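Local coordinates for protein glutaredoxin 2 (Salmonella enterica subsp. enterica serovar Typhimurium, PDB 3IR4) that binds glutathione and, as a glutaredoxin with a GST-like two-domain fold, probably catalyses glutathione-dependent thiol-disulfide exchange, at residues C15-M20 with P63-I68; P52-D57 with V69-N74; F22-I27 with D202-Q207. One frame throughout, in Å; residues are numbered along the deposited sequence.

Interaction 1 (C15-M20 with P63-I68). With GSH (glutathione), chain B.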
loop_
_atom_site.group_PDB
_atom_site.type_symbol
_atom_site.label_atom_id
_atom_site.label_comp_id
_atom_site.label_asym_id
_atom_site.label_seq_id
_atom_site.Cartn_x
_atom_site.Cartn_y
_atom_site.Cartn_z
ATOM N N CYS A 15 -1.461 -4.925 1.564
ATOM C CA CYS A 15 -2.027 -5.576 0.397
ATOM C C CYS A 15 -1.376 -5.095 -0.899
ATOM O O CYS A 15 -1.103 -5.891 -1.806
ATOM C CB CYS A 15 -3.526 -5.362 0.376
ATOM S SG CYS A 15 -4.372 -6.271 1.715
ATOM N N VAL A 16 -1.071 -3.813 -0.990
ATOM C CA VAL A 16 -0.350 -3.291 -2.151
ATOM C C VAL A 16 1.016 -3.978 -2.238
ATOM O O VAL A 16 1.405 -4.391 -3.308
ATOM C CB VAL A 16 -0.252 -1.752 -2.085
ATOM C CG1 VAL A 16 0.659 -1.208 -3.193
ATOM C CG2 VAL A 16 -1.654 -1.121 -2.151
ATOM N N LYS A 17 1.706 -4.119 -1.112
ATOM C CA LYS A 17 3.003 -4.807 -1.101
ATOM C C LYS A 17 2.876 -6.199 -1.750
ATOM O O LYS A 17 3.670 -6.583 -2.594
ATOM C CB LYS A 17 3.562 -4.948 0.319
ATOM C CG LYS A 17 3.891 -3.621 0.961
ATOM C CD LYS A 17 4.388 -3.748 2.380
ATOM C CE LYS A 17 4.332 -2.440 3.076
ATOM N NZ LYS A 17 4.976 -2.432 4.398
ATOM N N ALA A 18 1.864 -6.941 -1.306
ATOM C CA ALA A 18 1.622 -8.301 -1.767
ATOM C C ALA A 18 1.300 -8.370 -3.251
ATOM O O ALA A 18 1.592 -9.363 -3.883
ATOM C CB ALA A 18 0.514 -8.961 -0.972
ATOM N N ARG A 19 0.708 -7.323 -3.809
ATOM C CA ARG A 19 0.399 -7.259 -5.229
ATOM C C ARG A 19 1.594 -6.893 -6.099
ATOM O O ARG A 19 1.589 -7.172 -7.297
ATOM C CB ARG A 19 -0.689 -6.214 -5.468
ATOM C CG ARG A 19 -2.020 -6.636 -4.923
ATOM C CD ARG A 19 -3.014 -5.497 -4.956
ATOM N NE ARG A 19 -3.272 -5.141 -6.341
ATOM C CZ ARG A 19 -3.963 -4.086 -6.745
ATOM N NH1 ARG A 19 -4.468 -3.241 -5.861
ATOM N NH2 ARG A 19 -4.139 -3.876 -8.047
HETATM N N MSE A 20 2.584 -6.210 -5.534
HETATM C CA MSE A 20 3.644 -5.658 -6.368
HETATM C C MSE A 20 4.449 -6.661 -7.186
HETATM O O MSE A 20 4.714 -6.418 -8.338
HETATM C CB MSE A 20 4.604 -4.788 -5.548
HETATM C CG MSE A 20 3.969 -3.498 -5.066
HETATM SE SE MSE A 20 5.115 -2.493 -3.876
HETATM C CE MSE A 20 6.441 -1.914 -5.145
ATOM N N PRO A 63 -0.392 -15.868 4.947
ATOM C CA PRO A 63 -0.514 -14.466 5.322
ATOM C C PRO A 63 0.886 -13.830 5.406
ATOM O O PRO A 63 1.898 -14.500 5.199
ATOM C CB PRO A 63 -1.153 -14.555 6.704
ATOM C CG PRO A 63 -0.550 -15.791 7.260
ATOM C CD PRO A 63 -0.322 -16.733 6.130
ATOM N N GLU A 64 0.897 -12.547 5.751
ATOM C CA GLU A 64 2.066 -11.682 5.958
ATOM C C GLU A 64 2.633 -11.157 4.649
ATOM O O GLU A 64 3.255 -11.902 3.885
ATOM C CB GLU A 64 3.178 -12.331 6.797
ATOM C CG GLU A 64 2.735 -12.718 8.191
ATOM C CD GLU A 64 2.452 -11.535 9.093
ATOM O OE1 GLU A 64 2.881 -10.393 8.780
ATOM O OE2 GLU A 64 1.828 -11.795 10.157
ATOM N N SER A 65 2.414 -9.876 4.430
ATOM C CA SER A 65 2.853 -9.233 3.205
ATOM C C SER A 65 4.259 -9.580 2.747
ATOM O O SER A 65 4.446 -9.935 1.590
ATOM C CB SER A 65 2.700 -7.713 3.303
ATOM O OG SER A 65 3.449 -7.189 4.355
HETATM N N MSE A 66 5.232 -9.503 3.636
HETATM C CA MSE A 66 6.615 -9.726 3.176
HETATM C C MSE A 66 6.878 -11.198 2.891
HETATM O O MSE A 66 7.714 -11.518 2.044
HETATM C CB MSE A 66 7.614 -9.130 4.147
HETATM C CG MSE A 66 7.525 -7.625 4.308
HETATM SE SE MSE A 66 7.451 -6.607 2.650
HETATM C CE MSE A 66 9.143 -7.122 1.912
ATOM N N ASP A 67 6.205 -12.099 3.613
ATOM C CA ASP A 67 6.329 -13.521 3.301
ATOM C C ASP A 67 5.739 -13.816 1.927
ATOM O O ASP A 67 6.294 -14.614 1.183
ATOM C CB ASP A 67 5.694 -14.389 4.363
ATOM C CG ASP A 67 6.420 -14.318 5.689
ATOM O OD1 ASP A 67 7.547 -13.767 5.772
ATOM O OD2 ASP A 67 5.864 -14.781 6.691
ATOM N N ILE A 68 4.610 -13.200 1.600
ATOM C CA ILE A 68 4.013 -13.338 0.290
ATOM C C ILE A 68 4.979 -12.783 -0.762
ATOM O O ILE A 68 5.203 -13.403 -1.787
ATOM C CB ILE A 68 2.652 -12.618 0.242
ATOM C CG1 ILE A 68 1.666 -13.281 1.198
ATOM C CG2 ILE A 68 2.112 -12.553 -1.182
ATOM C CD1 ILE A 68 0.421 -12.459 1.436
HETATM N N1 GSH B . 1.882 -7.893 9.388
HETATM C CA1 GSH B . 0.786 -7.889 8.409
HETATM C C1 GSH B . 1.350 -7.983 7.017
HETATM O O11 GSH B . 2.522 -7.550 6.841
HETATM O O12 GSH B . 0.637 -8.459 6.114
HETATM C CB1 GSH B . -0.021 -6.612 8.597
HETATM C CG1 GSH B . -1.329 -6.665 7.807
HETATM C CD1 GSH B . -2.355 -5.636 8.230
HETATM O OE1 GSH B . -2.042 -4.718 9.164
HETATM N N2 GSH B . -3.517 -5.614 7.627
HETATM C CA2 GSH B . -4.660 -4.812 8.050
HETATM C C2 GSH B . -5.722 -5.692 8.622
HETATM O O2 GSH B . -5.931 -6.889 8.082
HETATM C CB2 GSH B . -5.224 -3.979 6.876
HETATM S SG2 GSH B . -4.113 -2.702 6.196
HETATM N N3 GSH B . -6.457 -5.242 9.607
HETATM C CA3 GSH B . -7.300 -6.111 10.390
HETATM C C3 GSH B . -8.711 -5.691 10.221
HETATM O O31 GSH B . -9.000 -4.895 9.274
HETATM O O32 GSH B . -9.563 -6.151 11.022
HETATM O O HOH W 1 5.215 -5.118 5.290
#
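Ser-65 OG is held by two bonds: it donates to glutathione O11 at 2.7 Å and accepts from a water 2.9 Å away, and that water passes the link on to Lys-17 NZ, from which it takes a bond at 2.8 Å. A chi1 of 60° sets OG between the backbone N and carbonyl carbon of its own residue, which lets it face the ligand while staying near Lys-17. The lysine chain, extended beyond CG, runs alongside: its CD lies 4.1 Å from Ser-65 OG and also meets SE of Met-66, a selenomethionine whose doubly bent chain crosses it obliquely. His-177 of helix 173-185 is a second partner for Lys-17 NZ.

One turn further along helix 65-74 the contact is apolar. Ala-18 CB meets Ile-68 CG2 at 3.9 Å, and the short alanine side chain is consistent with the close approach of the helices, CA to CA 5.2 Å between Ala-18 and Ser-65.

The start of helix 65-74 binds the gamma-glutamyl part, while Lys-49 NZ and Val-51 O hold glutathione from outside the two segments. Ser-65 N donates to glutathione O12 at 2.8 Å, nearly straight at 164°, while OE1 of the N-cap residue Glu-64 accepts from glutathione N1. The pair thus reads both the alpha-amino and the alpha-carboxylate group, as in GST-like thioredoxin folds, and the helix N terminus would be expected to stabilise the carboxylate further.

Interaction 2 (P52-D57 with V69-N74). With SO4 (sulfate ion), chain D.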
loop_
_atom_site.group_PDB
_atom_site.type_symbol
_atom_site.label_atom_id
_atom_site.label_comp_id
_atom_site.label_asym_id
_atom_site.label_seq_id
_atom_site.Cartn_x
_atom_site.Cartn_y
_atom_site.Cartn_z
ATOM N N PRO A 52 -3.023 -8.902 3.815
ATOM C CA PRO A 52 -3.319 -9.811 2.705
ATOM C C PRO A 52 -3.191 -11.292 3.054
ATOM O O PRO A 52 -2.439 -11.664 3.959
ATOM C CB PRO A 52 -2.218 -9.483 1.688
ATOM C CG PRO A 52 -1.077 -8.973 2.523
ATOM C CD PRO A 52 -1.750 -8.177 3.623
ATOM N N ILE A 53 -3.921 -12.105 2.289
ATOM C CA ILE A 53 -3.782 -13.552 2.340
ATOM C C ILE A 53 -3.603 -14.038 0.917
ATOM O O ILE A 53 -4.402 -13.751 0.054
ATOM C CB ILE A 53 -5.027 -14.248 2.942
ATOM C CG1 ILE A 53 -5.298 -13.745 4.351
ATOM C CG2 ILE A 53 -4.840 -15.775 2.911
ATOM C CD1 ILE A 53 -6.705 -14.096 4.894
ATOM N N LEU A 54 -2.547 -14.794 0.678
ATOM C CA LEU A 54 -2.358 -15.477 -0.578
ATOM C C LEU A 54 -2.848 -16.897 -0.499
ATOM O O LEU A 54 -2.549 -17.600 0.463
ATOM C CB LEU A 54 -0.851 -15.565 -0.871
ATOM C CG LEU A 54 -0.445 -16.333 -2.147
ATOM C CD1 LEU A 54 -0.912 -15.615 -3.404
ATOM C CD2 LEU A 54 1.063 -16.579 -2.173
ATOM N N GLN A 55 -3.607 -17.336 -1.504
ATOM C CA GLN A 55 -3.919 -18.734 -1.661
ATOM C C GLN A 55 -2.960 -19.265 -2.730
ATOM O O GLN A 55 -2.956 -18.774 -3.857
ATOM C CB GLN A 55 -5.378 -18.957 -2.050
ATOM C CG GLN A 55 -5.761 -20.427 -2.062
ATOM C CD GLN A 55 -7.270 -20.677 -2.076
ATOM O OE1 GLN A 55 -8.050 -19.842 -2.525
ATOM N NE2 GLN A 55 -7.680 -21.844 -1.582
ATOM N N LYS A 56 -2.139 -20.230 -2.333
ATOM C CA LYS A 56 -1.150 -20.862 -3.185
ATOM C C LYS A 56 -1.810 -21.852 -4.150
ATOM O O LYS A 56 -2.964 -22.223 -4.000
ATOM C CB LYS A 56 -0.109 -21.610 -2.327
ATOM C CG LYS A 56 0.745 -20.729 -1.433
ATOM C CD LYS A 56 1.824 -21.537 -0.697
ATOM C CE LYS A 56 2.803 -20.646 0.070
ATOM N NZ LYS A 56 3.794 -21.462 0.840
ATOM N N ASP A 57 -1.024 -22.302 -5.123
ATOM C CA ASP A 57 -1.490 -23.289 -6.103
ATOM C C ASP A 57 -1.983 -24.574 -5.449
ATOM O O ASP A 57 -2.908 -25.198 -5.964
ATOM C CB ASP A 57 -0.385 -23.626 -7.110
ATOM C CG ASP A 57 -0.234 -22.581 -8.199
ATOM O OD1 ASP A 57 -0.972 -21.568 -8.238
ATOM O OD2 ASP A 57 0.661 -22.783 -9.037
ATOM N N VAL A 69 5.501 -11.581 -0.542
ATOM C CA VAL A 69 6.421 -10.948 -1.472
ATOM C C VAL A 69 7.565 -11.893 -1.818
ATOM O O VAL A 69 7.866 -12.117 -2.971
ATOM C CB VAL A 69 6.941 -9.605 -0.897
ATOM C CG1 VAL A 69 8.187 -9.104 -1.647
ATOM C CG2 VAL A 69 5.821 -8.533 -0.932
ATOM N N HIS A 70 8.222 -12.408 -0.788
ATOM C CA HIS A 70 9.383 -13.275 -1.043
ATOM C C HIS A 70 9.017 -14.620 -1.656
ATOM O O HIS A 70 9.718 -15.092 -2.536
ATOM C CB HIS A 70 10.219 -13.423 0.192
ATOM C CG HIS A 70 10.918 -12.161 0.574
ATOM N ND1 HIS A 70 10.689 -11.514 1.765
ATOM C CD2 HIS A 70 11.841 -11.414 -0.090
ATOM C CE1 HIS A 70 11.441 -10.428 1.819
ATOM N NE2 HIS A 70 12.145 -10.340 0.700
ATOM N N TYR A 71 7.930 -15.245 -1.211
ATOM C CA TYR A 71 7.496 -16.499 -1.804
ATOM C C TYR A 71 7.279 -16.329 -3.309
ATOM O O TYR A 71 7.792 -17.082 -4.145
ATOM C CB TYR A 71 6.210 -16.963 -1.120
ATOM C CG TYR A 71 5.570 -18.156 -1.807
ATOM C CD1 TYR A 71 6.089 -19.436 -1.664
ATOM C CD2 TYR A 71 4.474 -17.991 -2.633
ATOM C CE1 TYR A 71 5.505 -20.533 -2.316
ATOM C CE2 TYR A 71 3.880 -19.069 -3.284
ATOM C CZ TYR A 71 4.399 -20.341 -3.134
ATOM O OH TYR A 71 3.811 -21.424 -3.770
ATOM N N VAL A 72 6.496 -15.318 -3.669
ATOM C CA VAL A 72 6.172 -15.098 -5.069
ATOM C C VAL A 72 7.414 -14.683 -5.873
ATOM O O VAL A 72 7.594 -15.147 -6.961
ATOM C CB VAL A 72 5.020 -14.082 -5.209
ATOM C CG1 VAL A 72 4.702 -13.759 -6.679
ATOM C CG2 VAL A 72 3.766 -14.599 -4.508
ATOM N N ASP A 73 8.275 -13.837 -5.330
ATOM C CA ASP A 73 9.483 -13.435 -6.036
ATOM C C ASP A 73 10.408 -14.642 -6.263
ATOM O O ASP A 73 11.136 -14.691 -7.250
ATOM C CB ASP A 73 10.239 -12.368 -5.247
ATOM C CG ASP A 73 11.288 -11.638 -6.076
ATOM O OD1 ASP A 73 11.074 -11.461 -7.292
ATOM O OD2 ASP A 73 12.318 -11.238 -5.478
ATOM N N ASN A 74 10.373 -15.603 -5.357
ATOM C CA ASN A 74 11.275 -16.744 -5.387
ATOM C C ASN A 74 10.742 -17.952 -6.107
ATOM O O ASN A 74 11.499 -18.889 -6.397
ATOM C CB ASN A 74 11.663 -17.099 -3.945
ATOM C CG ASN A 74 12.474 -16.013 -3.274
ATOM O OD1 ASN A 74 12.960 -15.077 -3.902
ATOM N ND2 ASN A 74 12.647 -16.146 -1.956
HETATM S S SO4 D . 4.718 -24.455 -1.948
HETATM O O1 SO4 D . 4.987 -23.782 -3.224
HETATM O O2 SO4 D . 5.098 -23.629 -0.780
HETATM O O3 SO4 D . 3.309 -24.807 -1.875
HETATM O O4 SO4 D . 5.464 -25.723 -1.955
HETATM O O HOH W 2 1.581 -21.011 -5.497
#
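Leu-54 CD2 meets the Tyr-71 ring obliquely, 3.7 Å from CD2 of the tyrosine, on the buried side of the contact. It also touches Val-72 CG2 at 4.1 Å, so one methyl branch bridges two successive helix residues. Phe-22 of helix 13-25 adjoins Val-72, and Leu-62 of strand 61-63 touches both Lys-56 and Tyr-71.

With chi1 172° the tyrosine ring stands trans to its own backbone N and reaches from the helix towards the strand. Lys-56 lays its aliphatic chain over one face of this ring, leading to the outer side. Its CE sits 3.6 Å from the ring centroid and only 14° off its normal, a CH-pi contact; NZ, at 4.2 Å and 29° off the normal, adds a cation-pi component. Both side chains have two deposited conformers, and this geometry belongs to one of them.

The outer side is bridged by a sulfate and a water rather than by direct bonds. Tyr-71 OH donates to sulfate O1 at 2.7 Å, and Lys-56 NZ to sulfate O2 at 3.0 Å; the ion probably came from the crystallisation liquor. The water, in the ring plane like O1, donates to Tyr-71 OH and accepts from Asp-57 N.

Leu-54 faces helix 65-74 whereas its neighbour Ile-53 packs on helix 40-46, an alternation that places helices over both faces of the sheet. Together with the cis-proline Pro-52 leading into the strand, this is the architecture of the thioredoxin fold.

Interaction 3 (F22-I27 with D202-Q207)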
loop_
_atom_site.group_PDB
_atom_site.type_symbol
_atom_site.label_atom_id
_atom_site.label_comp_id
_atom_site.label_asym_id
_atom_site.label_seq_id
_atom_site.Cartn_x
_atom_site.Cartn_y
_atom_site.Cartn_z
ATOM N N PHE A 22 3.661 -9.610 -8.248
ATOM C CA PHE A 22 2.865 -10.158 -9.336
ATOM C C PHE A 22 2.955 -9.253 -10.558
ATOM O O PHE A 22 3.104 -9.691 -11.694
ATOM C CB PHE A 22 1.415 -10.362 -8.921
ATOM C CG PHE A 22 1.213 -11.485 -7.958
ATOM C CD1 PHE A 22 1.121 -12.800 -8.391
ATOM C CD2 PHE A 22 1.112 -11.235 -6.591
ATOM C CE1 PHE A 22 0.921 -13.831 -7.509
ATOM C CE2 PHE A 22 0.914 -12.291 -5.705
ATOM C CZ PHE A 22 0.809 -13.590 -6.177
ATOM N N GLY A 23 2.817 -7.953 -10.344
ATOM C CA GLY A 23 2.892 -7.026 -11.436
ATOM C C GLY A 23 4.253 -6.927 -12.059
ATOM O O GLY A 23 4.415 -6.971 -13.281
ATOM N N LEU A 24 5.265 -6.794 -11.218
ATOM C CA LEU A 24 6.627 -6.624 -11.710
ATOM C C LEU A 24 7.135 -7.820 -12.515
ATOM O O LEU A 24 7.941 -7.645 -13.416
ATOM C CB LEU A 24 7.607 -6.343 -10.555
ATOM C CG LEU A 24 7.354 -5.027 -9.834
ATOM C CD1 LEU A 24 8.107 -4.928 -8.499
ATOM C CD2 LEU A 24 7.690 -3.850 -10.723
ATOM N N LYS A 25 6.701 -9.017 -12.143
ATOM C CA LYS A 25 7.117 -10.258 -12.787
ATOM C C LYS A 25 6.093 -10.776 -13.793
ATOM O O LYS A 25 6.307 -11.828 -14.394
ATOM C CB LYS A 25 7.408 -11.346 -11.757
ATOM C CG LYS A 25 8.513 -10.945 -10.779
ATOM C CD LYS A 25 9.023 -12.112 -9.946
ATOM C CE LYS A 25 10.039 -12.971 -10.658
ATOM N NZ LYS A 25 10.427 -14.183 -9.838
ATOM N N ASN A 26 4.978 -10.070 -13.976
ATOM C CA ASN A 26 3.903 -10.506 -14.867
ATOM C C ASN A 26 3.385 -11.904 -14.541
ATOM O O ASN A 26 3.151 -12.721 -15.409
ATOM C CB ASN A 26 4.323 -10.378 -16.353
ATOM C CG ASN A 26 4.893 -8.998 -16.665
ATOM O OD1 ASN A 26 4.299 -8.005 -16.359
ATOM N ND2 ASN A 26 6.081 -8.958 -17.214
ATOM N N ILE A 27 3.224 -12.157 -13.252
ATOM C CA ILE A 27 2.656 -13.414 -12.778
ATOM C C ILE A 27 1.164 -13.177 -12.542
ATOM O O ILE A 27 0.810 -12.263 -11.799
ATOM C CB ILE A 27 3.316 -13.876 -11.460
ATOM C CG1 ILE A 27 4.809 -14.145 -11.676
ATOM C CG2 ILE A 27 2.607 -15.100 -10.885
ATOM C CD1 ILE A 27 5.584 -14.188 -10.363
ATOM N N ASP A 202 4.916 7.215 -10.657
ATOM C CA ASP A 202 4.253 6.921 -11.913
ATOM C C ASP A 202 4.781 5.670 -12.556
ATOM O O ASP A 202 4.018 4.822 -13.038
ATOM C CB ASP A 202 4.391 8.105 -12.870
ATOM C CG ASP A 202 3.579 9.318 -12.462
ATOM O OD1 ASP A 202 2.702 9.216 -11.588
ATOM O OD2 ASP A 202 3.860 10.402 -13.016
ATOM N N ASN A 203 6.094 5.517 -12.577
ATOM C CA ASN A 203 6.673 4.344 -13.189
ATOM C C ASN A 203 6.345 3.079 -12.417
ATOM O O ASN A 203 5.990 2.055 -12.985
ATOM C CB ASN A 203 8.185 4.465 -13.322
ATOM C CG ASN A 203 8.772 3.157 -13.768
ATOM O OD1 ASN A 203 8.611 2.778 -14.927
ATOM N ND2 ASN A 203 9.331 2.397 -12.827
HETATM N N MSE A 204 6.466 3.150 -11.097
HETATM C CA MSE A 204 6.196 1.975 -10.296
HETATM C C MSE A 204 4.724 1.558 -10.391
HETATM O O MSE A 204 4.449 0.360 -10.401
HETATM C CB MSE A 204 6.607 2.191 -8.853
HETATM C CG MSE A 204 8.092 2.299 -8.670
HETATM SE SE MSE A 204 9.162 0.819 -9.250
HETATM C CE MSE A 204 8.275 -0.468 -8.373
ATOM N N ALA A 205 3.787 2.498 -10.479
ATOM C CA ALA A 205 2.392 2.126 -10.665
ATOM C C ALA A 205 2.241 1.339 -11.983
ATOM O O ALA A 205 1.558 0.307 -12.029
ATOM C CB ALA A 205 1.522 3.336 -10.652
ATOM N N LYS A 206 2.883 1.803 -13.055
ATOM C CA LYS A 206 2.822 1.123 -14.337
ATOM C C LYS A 206 3.414 -0.271 -14.270
ATOM O O LYS A 206 2.764 -1.243 -14.648
ATOM C CB LYS A 206 3.503 1.964 -15.413
ATOM C CG LYS A 206 2.668 3.181 -15.818
ATOM C CD LYS A 206 3.325 4.079 -16.855
ATOM C CE LYS A 206 2.479 5.325 -17.160
ATOM N NZ LYS A 206 2.973 6.085 -18.344
ATOM N N GLN A 207 4.627 -0.368 -13.738
ATOM C CA GLN A 207 5.326 -1.656 -13.731
ATOM C C GLN A 207 4.702 -2.667 -12.790
ATOM O O GLN A 207 4.759 -3.873 -13.045
ATOM C CB GLN A 207 6.794 -1.456 -13.434
ATOM C CG GLN A 207 7.572 -0.698 -14.511
ATOM C CD GLN A 207 9.058 -0.788 -14.300
ATOM O OE1 GLN A 207 9.578 -0.389 -13.244
ATOM N NE2 GLN A 207 9.749 -1.333 -15.281
#
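Leu-24 and Gln-207 meet where the C-terminal end of helix 13-25, finished by a Schellman motif, abuts the last turns of helix 195-208. The contact joins the thioredoxin-like N-terminal domain to the helical C-terminal domain of this GST-like fold.

Carbon contacts are made by Leu-24 CD2. CG is anti to the carbonyl carbon (chi1 -65°), beside the backbone N, and this brings CD2 towards helix 195-208, where it reaches Gln-207 CB at 3.7 Å, the two side chains crossing at a slant. The apolar partner of the same methyl, 4.2 Å away, is CE of Met-204, a selenomethionine whose chain is bent at chi2 and chi3; Phe-179 of helix 173-185 packs on Met-204 as well.

Backbone contacts centre on Gln-207 O. It approaches Gly-23 O to 3.1 Å, two acceptors with no bond between them, and Gly-23 has no side chain to stand between the helices here. Leu-24 N is near but badly angled for a hydrogen bond; what remains is a bent CA-H...O contact, Leu-24 CA to Gln-207 O 3.6 Å, with 135° at the hydrogen.

Hydrogen bonds run within each segment rather than between them. In the Schellman motif Asn-26, with positive phi, gives its N to Gly-23 O at 3.2 Å, and Ile-27 N bonds Phe-22 O at 2.9 Å. On the other helix, Asn-203 ND2, which also bonds Pro-164 O, holds the amide of Gln-207: ND2 donates to Gln-207 OE1 over 2.8 Å, from a position 56° above the carbonyl plane.

How the interactions relate
From the N terminus, helix 13-25 supplies the first segments of interaction 1 and then of interaction 3. After strand 53-55 opens interaction 2, helix 65-74 closes interaction 1 across 42 intervening residues and, immediately afterwards, interaction 2 across only 11. Interactions 1 and 2 therefore cross, as do 1 and 3, while interaction 2 nests within the 174-residue excursion that interaction 3 closes at helix 195-208. Interaction 1 joins two helices and interaction 2 a strand and a helix of the thioredoxin-like domain; the third ties it to the helical domain. Lys-25 NZ lies 2.7 Å from Asp-73 O, a probable hydrogen bond between interactions 3 and 2, and Met-20 CE meets Met-204 CE at 4.0 Å.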